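Peptidase M16 C-terminal domain-containing protein (PDB 3D3Y) is of unknown function but belongs to the peptidase M16 family and probably binds a metal ion. Local coordinates at residues His15-Glu20 against Gly369-Lys374; Thr152-Ala157 against Gln254-Leu259; Gln200-Val205 against Leu377-Pro382; Met315-Gly320 against Arg331-Glu336. All coordinates share one frame; numbering follows the deposited sequence.

Contact 1 (His15-Glu20 against Gly369-Lys374). With EDO (1,2-ethanediol), chain F.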
# COMPACT_ATOMS: atom_id res chain seq x y z
N HIS A 15 5.47 2.41 -20.30
CA HIS A 15 4.88 1.09 -20.53
C HIS A 15 3.47 1.28 -21.03
O HIS A 15 2.63 1.87 -20.33
CB HIS A 15 4.86 0.25 -19.23
CG HIS A 15 6.14 0.31 -18.46
ND1 HIS A 15 7.20 -0.53 -18.72
CD2 HIS A 15 6.55 1.13 -17.46
CE1 HIS A 15 8.20 -0.24 -17.90
NE2 HIS A 15 7.83 0.76 -17.13
N VAL A 16 3.22 0.81 -22.24
CA VAL A 16 1.93 0.95 -22.89
C VAL A 16 1.25 -0.42 -22.91
O VAL A 16 1.83 -1.39 -23.40
CB VAL A 16 2.10 1.50 -24.33
CG1 VAL A 16 0.74 1.56 -25.06
CG2 VAL A 16 2.81 2.87 -24.32
N ILE A 17 0.04 -0.49 -22.34
CA ILE A 17 -0.74 -1.72 -22.25
C ILE A 17 -2.01 -1.54 -23.10
O ILE A 17 -3.03 -0.99 -22.63
CB ILE A 17 -1.08 -2.14 -20.77
CG1 ILE A 17 0.18 -2.26 -19.90
CG2 ILE A 17 -1.77 -3.54 -20.75
CD1 ILE A 17 0.62 -1.01 -19.28
N PRO A 18 -1.94 -1.98 -24.37
CA PRO A 18 -3.07 -1.86 -25.29
C PRO A 18 -4.17 -2.83 -24.90
O PRO A 18 -3.89 -3.98 -24.56
CB PRO A 18 -2.49 -2.29 -26.66
CG PRO A 18 -1.03 -2.31 -26.47
CD PRO A 18 -0.79 -2.61 -25.03
N THR A 19 -5.41 -2.37 -24.96
CA THR A 19 -6.55 -3.21 -24.65
C THR A 19 -7.80 -2.54 -25.21
O THR A 19 -7.85 -1.32 -25.33
CB THR A 19 -6.71 -3.43 -23.13
OG1 THR A 19 -7.90 -4.16 -22.89
CG2 THR A 19 -6.76 -2.08 -22.34
N GLU A 20 -8.79 -3.34 -25.58
CA GLU A 20 -10.07 -2.80 -26.03
C GLU A 20 -11.15 -3.00 -24.95
O GLU A 20 -12.34 -2.82 -25.21
CB GLU A 20 -10.47 -3.46 -27.35
CG GLU A 20 -9.71 -2.91 -28.55
CD GLU A 20 -10.07 -3.61 -29.84
OE1 GLU A 20 -9.92 -4.84 -29.89
OE2 GLU A 20 -10.51 -2.93 -30.79
N GLY A 369 -7.74 -0.56 -12.42
CA GLY A 369 -6.76 -0.22 -11.36
C GLY A 369 -5.97 -1.42 -10.89
O GLY A 369 -4.75 -1.34 -10.71
N ALA A 370 -6.66 -2.54 -10.66
CA ALA A 370 -6.03 -3.78 -10.25
C ALA A 370 -5.08 -4.28 -11.33
O ALA A 370 -4.01 -4.80 -11.03
CB ALA A 370 -7.09 -4.85 -9.95
N TRP A 371 -5.49 -4.14 -12.57
CA TRP A 371 -4.68 -4.57 -13.70
C TRP A 371 -3.37 -3.77 -13.71
O TRP A 371 -2.29 -4.37 -13.71
CB TRP A 371 -5.47 -4.44 -15.01
CG TRP A 371 -4.80 -5.04 -16.22
CD1 TRP A 371 -3.52 -5.53 -16.29
CD2 TRP A 371 -5.34 -5.16 -17.54
NE1 TRP A 371 -3.25 -5.98 -17.56
CE2 TRP A 371 -4.35 -5.76 -18.35
CE3 TRP A 371 -6.58 -4.84 -18.12
CZ2 TRP A 371 -4.55 -6.04 -19.71
CZ3 TRP A 371 -6.78 -5.11 -19.47
CH2 TRP A 371 -5.77 -5.70 -20.25
N LEU A 372 -3.45 -2.44 -13.66
CA LEU A 372 -2.24 -1.60 -13.54
C LEU A 372 -1.28 -2.03 -12.42
O LEU A 372 -0.08 -2.13 -12.66
CB LEU A 372 -2.55 -0.10 -13.43
CG LEU A 372 -2.92 0.70 -14.68
CD1 LEU A 372 -3.40 2.10 -14.29
CD2 LEU A 372 -1.78 0.81 -15.71
N GLU A 373 -1.81 -2.32 -11.23
CA GLU A 373 -0.99 -2.83 -10.11
C GLU A 373 -0.33 -4.19 -10.39
O GLU A 373 0.82 -4.39 -10.01
CB GLU A 373 -1.77 -2.89 -8.79
CG GLU A 373 -2.28 -1.54 -8.26
CD GLU A 373 -1.16 -0.50 -8.09
OE1 GLU A 373 0.00 -0.87 -7.83
OE2 GLU A 373 -1.45 0.70 -8.24
N LYS A 374 -1.06 -5.12 -11.01
CA LYS A 374 -0.46 -6.39 -11.45
C LYS A 374 0.67 -6.11 -12.43
O LYS A 374 1.73 -6.72 -12.33
CB LYS A 374 -1.51 -7.31 -12.11
CG LYS A 374 -2.55 -7.85 -11.14
CD LYS A 374 -3.54 -8.86 -11.78
CE LYS A 374 -4.51 -9.36 -10.69
NZ LYS A 374 -5.72 -10.06 -11.23
C1 EDO F . -8.68 -7.14 -24.75
O1 EDO F . -8.83 -6.28 -25.88
C2 EDO F . -7.34 -6.89 -24.07
O2 EDO F . -7.30 -7.63 -22.84
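Ile17 and Thr19, two residues apart on the chain, both direct their side chains at the indole of Trp371, which carries the contact from the helix side. The apolar component is one methyl against the six-membered ring: Ile17 CG2 lies 3.9 Å from Trp371 CZ2, approaching the ring obliquely. The Ile17 and Trp371 side chains run alongside each other with opposite headings. A trans chi1 of -172° swings the indole of Trp371 off the helix towards the end of strand 12-18.

Thr19 makes an edge contact through its hydroxyl oxygen: OG1 sits near the ring plane, 3.7 Å from CZ3 of Trp371. The polar atoms of both residues are bonded elsewhere. Thr19 OG1 is hydrogen-bonded to Lys21 N, and Trp371 NE1 bonds to Glu375 OE2 one helical turn on, a link that should restrict rotation of the indole. No hydrogen bond joins the two segments.

A bound ethanediol, probably from the crystallisation liquor, borders the ring. It accepts the Glu20 amide at O1 (3.0 Å from Glu20 N, N-H...O angle 163°), and its O2 lies 3.6 Å from Trp371 CH2.

In the fold, strand 12-18 sits between strands 4-7 and 200-207 of the six-stranded mixed sheet, and helix 368-380 packs on it. Phe204 and Leu206 of strand 200-207 touch Ile17, and Leu206 also touches Thr19; Leu372 reaches Phe204 as well, and Tyr22 adds to the packing around Trp371.

Contact 2 (Thr152-Ala157 against Gln254-Leu259). With ACT (acetate ion), chain C.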
# COMPACT_ATOMS: atom_id res chain seq x y z
N THR A 152 -6.52 1.34 14.42
CA THR A 152 -5.47 1.76 13.52
C THR A 152 -4.25 2.16 14.33
O THR A 152 -3.15 1.71 14.02
CB THR A 152 -5.92 2.93 12.59
OG1 THR A 152 -7.12 2.55 11.91
CG2 THR A 152 -4.86 3.23 11.53
N TYR A 153 -4.44 2.95 15.38
CA TYR A 153 -3.32 3.34 16.23
C TYR A 153 -2.53 2.11 16.75
O TYR A 153 -1.30 2.06 16.66
CB TYR A 153 -3.79 4.21 17.41
CG TYR A 153 -2.63 4.55 18.32
CD1 TYR A 153 -1.67 5.49 17.92
CD2 TYR A 153 -2.43 3.89 19.52
CE1 TYR A 153 -0.58 5.78 18.71
CE2 TYR A 153 -1.35 4.18 20.33
CZ TYR A 153 -0.42 5.12 19.92
OH TYR A 153 0.67 5.43 20.71
N ALA A 154 -3.25 1.13 17.30
CA ALA A 154 -2.65 -0.05 17.89
C ALA A 154 -1.94 -0.90 16.85
O ALA A 154 -0.94 -1.56 17.17
CB ALA A 154 -3.69 -0.85 18.65
N SER A 155 -2.42 -0.86 15.61
CA SER A 155 -1.78 -1.59 14.50
C SER A 155 -0.45 -0.95 14.12
O SER A 155 0.55 -1.60 13.94
CB SER A 155 -2.67 -1.61 13.26
OG SER A 155 -2.00 -2.36 12.23
N LEU A 156 -0.47 0.37 14.00
CA LEU A 156 0.75 1.12 13.77
C LEU A 156 1.77 0.97 14.91
O LEU A 156 2.98 0.86 14.66
CB LEU A 156 0.41 2.60 13.53
CG LEU A 156 -0.43 2.87 12.29
CD1 LEU A 156 -1.01 4.26 12.44
CD2 LEU A 156 0.40 2.75 11.01
N ALA A 157 1.29 0.96 16.14
CA ALA A 157 2.16 0.82 17.30
C ALA A 157 2.79 -0.57 17.32
O ALA A 157 3.95 -0.73 17.69
CB ALA A 157 1.41 1.08 18.61
N GLN A 254 -12.46 0.04 25.23
CA GLN A 254 -12.08 -1.28 24.76
C GLN A 254 -10.57 -1.30 24.59
O GLN A 254 -10.01 -0.38 23.98
CB GLN A 254 -12.72 -1.54 23.37
CG GLN A 254 -12.60 -2.96 22.87
CD GLN A 254 -13.22 -3.15 21.48
OE1 GLN A 254 -12.51 -3.20 20.48
NE2 GLN A 254 -14.53 -3.25 21.42
N SER A 255 -9.90 -2.33 25.12
CA SER A 255 -8.43 -2.45 24.97
C SER A 255 -8.10 -3.12 23.65
O SER A 255 -8.94 -3.80 23.07
CB SER A 255 -7.83 -3.24 26.13
OG SER A 255 -8.04 -2.56 27.36
N LYS A 256 -6.88 -2.92 23.17
CA LYS A 256 -6.41 -3.57 21.95
C LYS A 256 -5.27 -4.49 22.29
O LYS A 256 -4.36 -4.11 23.04
CB LYS A 256 -5.94 -2.54 20.92
CG LYS A 256 -6.95 -1.43 20.64
CD LYS A 256 -8.26 -2.00 20.11
CE LYS A 256 -9.28 -0.93 19.71
NZ LYS A 256 -10.55 -1.62 19.23
N LEU A 257 -5.30 -5.70 21.76
CA LEU A 257 -4.18 -6.60 21.97
C LEU A 257 -3.74 -7.19 20.64
O LEU A 257 -4.48 -7.96 20.01
CB LEU A 257 -4.55 -7.70 23.01
CG LEU A 257 -3.49 -8.80 23.26
CD1 LEU A 257 -2.15 -8.19 23.83
CD2 LEU A 257 -4.04 -9.91 24.19
N ASN A 258 -2.55 -6.81 20.19
CA ASN A 258 -2.06 -7.19 18.87
C ASN A 258 -0.74 -7.95 18.93
O ASN A 258 0.08 -7.73 19.84
CB ASN A 258 -1.87 -5.94 17.98
CG ASN A 258 -3.15 -5.15 17.77
OD1 ASN A 258 -4.27 -5.68 17.89
ND2 ASN A 258 -2.99 -3.86 17.45
N LEU A 259 -0.51 -8.82 17.95
CA LEU A 259 0.67 -9.71 17.95
C LEU A 259 1.24 -9.69 16.54
O LEU A 259 0.49 -9.74 15.56
CB LEU A 259 0.30 -11.16 18.28
CG LEU A 259 -0.27 -11.56 19.64
CD1 LEU A 259 -1.75 -11.14 19.78
CD2 LEU A 259 -0.16 -13.05 19.75
C ACT C . -11.18 -2.49 29.04
O ACT C . -11.72 -1.51 28.48
OXT ACT C . -10.06 -2.84 28.62
CH3 ACT C . -11.84 -3.18 30.16
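The Ala154 methyl lies against the base of the Lys256 side chain and the amide nitrogen of Asn258, the two residues of the strand that face the helix. Its CB is 3.6 Å from CB of Lys256, and 3.3 Å from ND2 of Asn258, close enough to mark this as a tight point. The lysine then turns off: CG stands beside its own backbone N, and a bend at chi2 (-60°) is followed by an extended run that takes the ammonium away from the helix. There NZ meets Gln254 OE1 at 2.8 Å, tilted out of the amide plane, and it has Tyr303 OH as a further partner.

The axes of helix 152-157 and strand 255-259 pass 8.7 Å apart and run in broadly the same direction, 33° from parallel. This is helix-on-sheet packing of an alpha+beta fold. Helix 150-162 covers one face of the five-stranded mixed sheet, while Leu257 and Leu259, pointing away from it, pack against helix 326-341 on the other face.

Asn258 supplies the polar link. Its CG lies anti to the carbonyl carbon, which carries the amide towards the helix, and ND2 donates to Ala154 O over 3.1 Å; the N-H...O angle of 143° makes this bond weak. The other end of the same amide, OD1, accepts Thr319 N from the neighbouring strand, so the group is held at both ends. On the sheet's far side, Ser255 OG bonds to Gly420 N and also approaches an acetate, probably from the crystallisation liquor, at a separation too short to be trusted; Gly323 N is another donor to that ion.

Contact 3 (Gln200-Val205 against Leu377-Pro382)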
# COMPACT_ATOMS: atom_id res chain seq x y z
N GLN A 200 13.32 6.55 -9.49
CA GLN A 200 12.99 5.75 -10.67
C GLN A 200 11.55 6.07 -11.04
O GLN A 200 10.67 6.12 -10.18
CB GLN A 200 13.19 4.25 -10.42
CG GLN A 200 14.69 3.85 -10.34
CD GLN A 200 15.40 4.55 -9.18
OE1 GLN A 200 14.95 4.48 -8.03
NE2 GLN A 200 16.50 5.22 -9.48
N VAL A 201 11.31 6.32 -12.32
CA VAL A 201 9.98 6.76 -12.76
C VAL A 201 9.48 5.75 -13.77
O VAL A 201 10.21 5.37 -14.69
CB VAL A 201 10.05 8.18 -13.40
CG1 VAL A 201 8.65 8.65 -13.85
CG2 VAL A 201 10.61 9.20 -12.40
N ASP A 202 8.24 5.30 -13.59
CA ASP A 202 7.61 4.42 -14.58
C ASP A 202 6.22 4.96 -14.90
O ASP A 202 5.47 5.37 -14.01
CB ASP A 202 7.58 2.96 -14.09
CG ASP A 202 8.95 2.32 -14.14
OD1 ASP A 202 9.34 1.79 -15.20
OD2 ASP A 202 9.67 2.38 -13.12
N ILE A 203 5.92 5.00 -16.19
CA ILE A 203 4.68 5.61 -16.67
C ILE A 203 3.94 4.51 -17.38
O ILE A 203 4.53 3.79 -18.23
CB ILE A 203 4.97 6.76 -17.65
CG1 ILE A 203 5.78 7.84 -16.92
CG2 ILE A 203 3.65 7.33 -18.21
CD1 ILE A 203 6.26 8.98 -17.83
N PHE A 204 2.69 4.35 -16.99
CA PHE A 204 1.82 3.33 -17.56
C PHE A 204 0.61 3.95 -18.24
O PHE A 204 0.00 4.91 -17.73
CB PHE A 204 1.35 2.37 -16.47
CG PHE A 204 2.43 1.48 -15.95
CD1 PHE A 204 2.52 0.16 -16.36
CD2 PHE A 204 3.38 1.97 -15.04
CE1 PHE A 204 3.53 -0.66 -15.89
CE2 PHE A 204 4.39 1.15 -14.57
CZ PHE A 204 4.46 -0.15 -14.98
N VAL A 205 0.27 3.38 -19.40
CA VAL A 205 -0.92 3.78 -20.12
C VAL A 205 -1.66 2.51 -20.48
O VAL A 205 -1.13 1.65 -21.19
CB VAL A 205 -0.57 4.57 -21.42
CG1 VAL A 205 -1.86 4.99 -22.12
CG2 VAL A 205 0.27 5.79 -21.07
N LEU A 377 3.78 -4.79 -10.48
CA LEU A 377 4.50 -5.85 -9.78
C LEU A 377 5.26 -6.70 -10.75
O LEU A 377 6.42 -7.03 -10.50
CB LEU A 377 3.58 -6.75 -8.94
CG LEU A 377 2.90 -6.07 -7.75
CD1 LEU A 377 2.13 -7.12 -6.94
CD2 LEU A 377 3.91 -5.31 -6.88
N ASN A 378 4.60 -7.08 -11.83
CA ASN A 378 5.18 -7.83 -12.93
C ASN A 378 6.45 -7.21 -13.50
O ASN A 378 7.40 -7.92 -13.84
CB ASN A 378 4.17 -7.85 -14.05
CG ASN A 378 3.95 -9.19 -14.55
OD1 ASN A 378 4.74 -9.69 -15.35
ND2 ASN A 378 2.86 -9.84 -14.10
N GLU A 379 6.43 -5.89 -13.62
CA GLU A 379 7.56 -5.12 -14.09
C GLU A 379 8.71 -5.22 -13.10
O GLU A 379 9.84 -5.44 -13.49
CB GLU A 379 7.14 -3.65 -14.27
CG GLU A 379 8.29 -2.68 -14.55
CD GLU A 379 9.01 -2.96 -15.86
OE1 GLU A 379 8.41 -3.63 -16.74
OE2 GLU A 379 10.17 -2.50 -16.00
N LEU A 380 8.41 -5.08 -11.82
CA LEU A 380 9.42 -5.25 -10.77
C LEU A 380 9.99 -6.67 -10.73
O LEU A 380 11.21 -6.87 -10.76
CB LEU A 380 8.83 -4.89 -9.41
CG LEU A 380 8.28 -3.47 -9.30
CD1 LEU A 380 7.51 -3.29 -8.02
CD2 LEU A 380 9.37 -2.42 -9.40
N MSE A 381 9.12 -7.66 -10.71
CA MSE A 381 9.55 -9.03 -10.51
C MSE A 381 9.05 -9.93 -11.59
O MSE A 381 8.05 -10.63 -11.41
CB MSE A 381 9.09 -9.52 -9.16
CG MSE A 381 9.57 -8.64 -8.05
SE MSE A 381 8.86 -9.36 -6.44
CE MSE A 381 7.27 -8.35 -6.19
N PRO A 382 9.77 -9.93 -12.72
CA PRO A 382 9.34 -10.51 -13.99
C PRO A 382 9.06 -11.99 -13.95
O PRO A 382 8.35 -12.50 -14.81
CB PRO A 382 10.54 -10.24 -14.93
CG PRO A 382 11.29 -9.14 -14.29
CD PRO A 382 11.13 -9.37 -12.82
O HOH W 1 11.20 -0.06 -15.05
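Asp202 and Glu379 are the closest backbone pair, their CA atoms 9.6 Å apart, which places helix 368-380 over strand 200-207 with the gap bridged by side chains. The strand is interior to the six-stranded mixed sheet, between strands 12-18 and 24-34, and the helix comes from much later in the sequence, giving a long-range helix-on-sheet layer of an alpha+beta fold. Residues 200-205 are extended throughout. The helix reaches its end here: Met381, a selenomethionine, is the first residue to leave helical angles, although its N still bonds to Leu377 O at 2.8 Å.

Phe204 and Asp202 both point towards the helix and share Glu379 as their partner. Glu379 CB comes in at the edge of the Phe204 ring, near its plane, 4.5 Å from CZ; this is loose packing. The same ring stacks on His15 of strand 12-18. A chi1 of 170° sends the glutamate chain towards the strand, and a bend at chi2 (64°) turns its carboxylate beside that of Asp202, with OE2 its nearest atom. The carboxylates do not bond directly: Asp202 OD1 and Glu379 OE2 remain 4.4 Å apart. His15 NE2 is hydrogen-bonded to Asp202 OD1, and Lys230 forms a salt bridge with OD2, which probably offsets the clustering of acidic groups. A water spans the gap, donating one hydrogen to Asp202 OD1 at 2.6 Å and the other to Glu379 OE2 at 2.8 Å.

Contact 4 (Met315-Gly320 against Arg331-Glu336). With ACT (acetate ion), chain E.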
# COMPACT_ATOMS: atom_id res chain seq x y z
N MSE A 315 3.19 -11.22 9.75
CA MSE A 315 1.78 -11.55 9.88
C MSE A 315 1.38 -10.93 11.20
O MSE A 315 2.15 -10.97 12.09
CB MSE A 315 1.68 -13.06 10.03
CG MSE A 315 0.44 -13.75 9.61
SE MSE A 315 -0.47 -14.80 10.89
CE MSE A 315 -0.41 -13.66 12.27
N THR A 316 0.16 -10.38 11.31
CA THR A 316 -0.31 -9.79 12.57
C THR A 316 -1.67 -10.35 12.94
O THR A 316 -2.44 -10.78 12.05
CB THR A 316 -0.46 -8.26 12.48
OG1 THR A 316 -1.51 -7.95 11.57
CG2 THR A 316 0.82 -7.58 12.02
N VAL A 317 -1.92 -10.40 14.24
CA VAL A 317 -3.19 -10.72 14.77
C VAL A 317 -3.57 -9.47 15.53
O VAL A 317 -2.76 -8.94 16.31
CB VAL A 317 -3.13 -11.95 15.73
CG1 VAL A 317 -4.45 -12.10 16.55
CG2 VAL A 317 -2.89 -13.24 14.94
N GLN A 318 -4.80 -8.99 15.31
CA GLN A 318 -5.31 -7.82 16.00
C GLN A 318 -6.61 -8.19 16.72
O GLN A 318 -7.49 -8.79 16.10
CB GLN A 318 -5.60 -6.72 14.97
CG GLN A 318 -4.36 -6.20 14.25
CD GLN A 318 -4.73 -5.14 13.24
OE1 GLN A 318 -5.46 -4.18 13.56
NE2 GLN A 318 -4.28 -5.33 12.02
N THR A 319 -6.72 -7.83 18.00
CA THR A 319 -7.92 -8.07 18.80
C THR A 319 -8.37 -6.81 19.55
O THR A 319 -7.54 -5.95 19.87
CB THR A 319 -7.71 -9.25 19.82
OG1 THR A 319 -6.85 -8.84 20.88
CG2 THR A 319 -7.06 -10.50 19.13
N GLY A 320 -9.67 -6.71 19.79
CA GLY A 320 -10.24 -5.79 20.80
C GLY A 320 -10.78 -6.66 21.92
O GLY A 320 -11.51 -7.66 21.67
N ARG A 331 -3.17 -16.96 25.47
CA ARG A 331 -3.16 -18.45 25.54
C ARG A 331 -4.11 -19.08 24.50
O ARG A 331 -3.76 -20.05 23.84
CB ARG A 331 -3.48 -18.95 26.97
CG ARG A 331 -2.39 -18.53 28.01
CD ARG A 331 -2.63 -19.15 29.43
NE ARG A 331 -3.71 -18.50 30.19
CZ ARG A 331 -3.56 -17.51 31.08
NH1 ARG A 331 -2.36 -16.98 31.34
NH2 ARG A 331 -4.63 -17.01 31.70
N LEU A 332 -5.30 -18.50 24.35
CA LEU A 332 -6.26 -19.01 23.36
C LEU A 332 -5.72 -18.93 21.93
O LEU A 332 -5.87 -19.86 21.16
CB LEU A 332 -7.60 -18.26 23.46
CG LEU A 332 -8.45 -18.49 24.72
CD1 LEU A 332 -9.64 -17.51 24.81
CD2 LEU A 332 -8.93 -19.94 24.82
N ILE A 333 -5.14 -17.78 21.57
CA ILE A 333 -4.52 -17.57 20.25
C ILE A 333 -3.40 -18.59 19.99
O ILE A 333 -3.32 -19.21 18.90
CB ILE A 333 -3.91 -16.16 20.14
CG1 ILE A 333 -5.02 -15.10 20.09
CG2 ILE A 333 -2.99 -16.05 18.88
CD1 ILE A 333 -4.48 -13.66 20.32
N SER A 334 -2.53 -18.77 21.00
CA SER A 334 -1.45 -19.76 20.93
C SER A 334 -1.99 -21.18 20.72
O SER A 334 -1.45 -21.98 19.91
CB SER A 334 -0.62 -19.73 22.22
OG SER A 334 0.29 -20.82 22.24
N THR A 335 -3.07 -21.50 21.42
CA THR A 335 -3.72 -22.81 21.26
C THR A 335 -4.19 -23.07 19.84
O THR A 335 -3.95 -24.16 19.28
CB THR A 335 -4.87 -22.98 22.25
OG1 THR A 335 -4.30 -22.95 23.56
CG2 THR A 335 -5.57 -24.33 22.04
N GLU A 336 -4.86 -22.08 19.25
CA GLU A 336 -5.29 -22.21 17.87
C GLU A 336 -4.12 -22.34 16.90
O GLU A 336 -4.20 -23.10 15.96
CB GLU A 336 -6.23 -21.07 17.45
CG GLU A 336 -7.58 -21.08 18.22
CD GLU A 336 -8.24 -22.46 18.23
OE1 GLU A 336 -8.12 -23.21 17.24
OE2 GLU A 336 -8.88 -22.81 19.24
C ACT E . -0.35 -6.30 8.46
O ACT E . -1.09 -6.10 9.48
OXT ACT E . 0.02 -7.49 8.20
CH3 ACT E . 0.06 -5.15 7.61
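A single methyl, CD1 of Ile333, makes every close approach between strand and helix. It stands 4.1 Å from Val317 CG1 and 4.2 Å from Thr319 CG2, bridging two alternate residues on the same face of the strand. Ile333 and Val317 reach for one another tip to tip; the extended run of the isoleucine through CG1 to CD1 (chi2 166°) is what spans the CA separation of 8.9 Å. No hydrogen bond crosses the interface. The Thr319 hydroxyl is directed to Leu257 O on the neighbouring strand, so the threonine offers its methyl to the helix.

Polar bonds nearby do not cross between the segments. On the opposite face of the strand, Thr316 OG1 donates to an acetate oxygen, O, at 2.8 Å, the ion being probably from the crystallisation liquor. Within the helix, Arg331 O takes two donors from opposite faces of its plane, Thr335 N and, at 3.0 Å, Thr335 OG1.

Phe282 of helix 272-284 touches both Val317 and Ile333, and Leu290 of helix 289-295 adjoins Val317. Strand 314-321 is followed directly by helix 326-341, which folds back over its face, a helix-covered mixed sheet consistent with the alpha+beta domains of the M16 family.

Overall arrangement
From the N terminus, strand 12-18 opens contact 1, whose loop closes only at helix 368-380. Helix 150-162 opens contact 2 and strand 200-207 opens contact 3. Contact 2, nested in the loop of contact 1, closes at strand 255-262 inside the span of contact 3, so contacts 2 and 3 cross; contact 4 follows contact 2 in series and is nested within both contacts 1 and 3. Contact 3 closes on helix 368-380 beyond the end of contact 1, so these cross too. Contacts 1 and 3 join that helix to neighbouring strands of the six-stranded sheet, while contacts 2 and 4 cover opposite faces of the five-stranded one. The centres of contacts 1 and 2 lie about 36 Å apart.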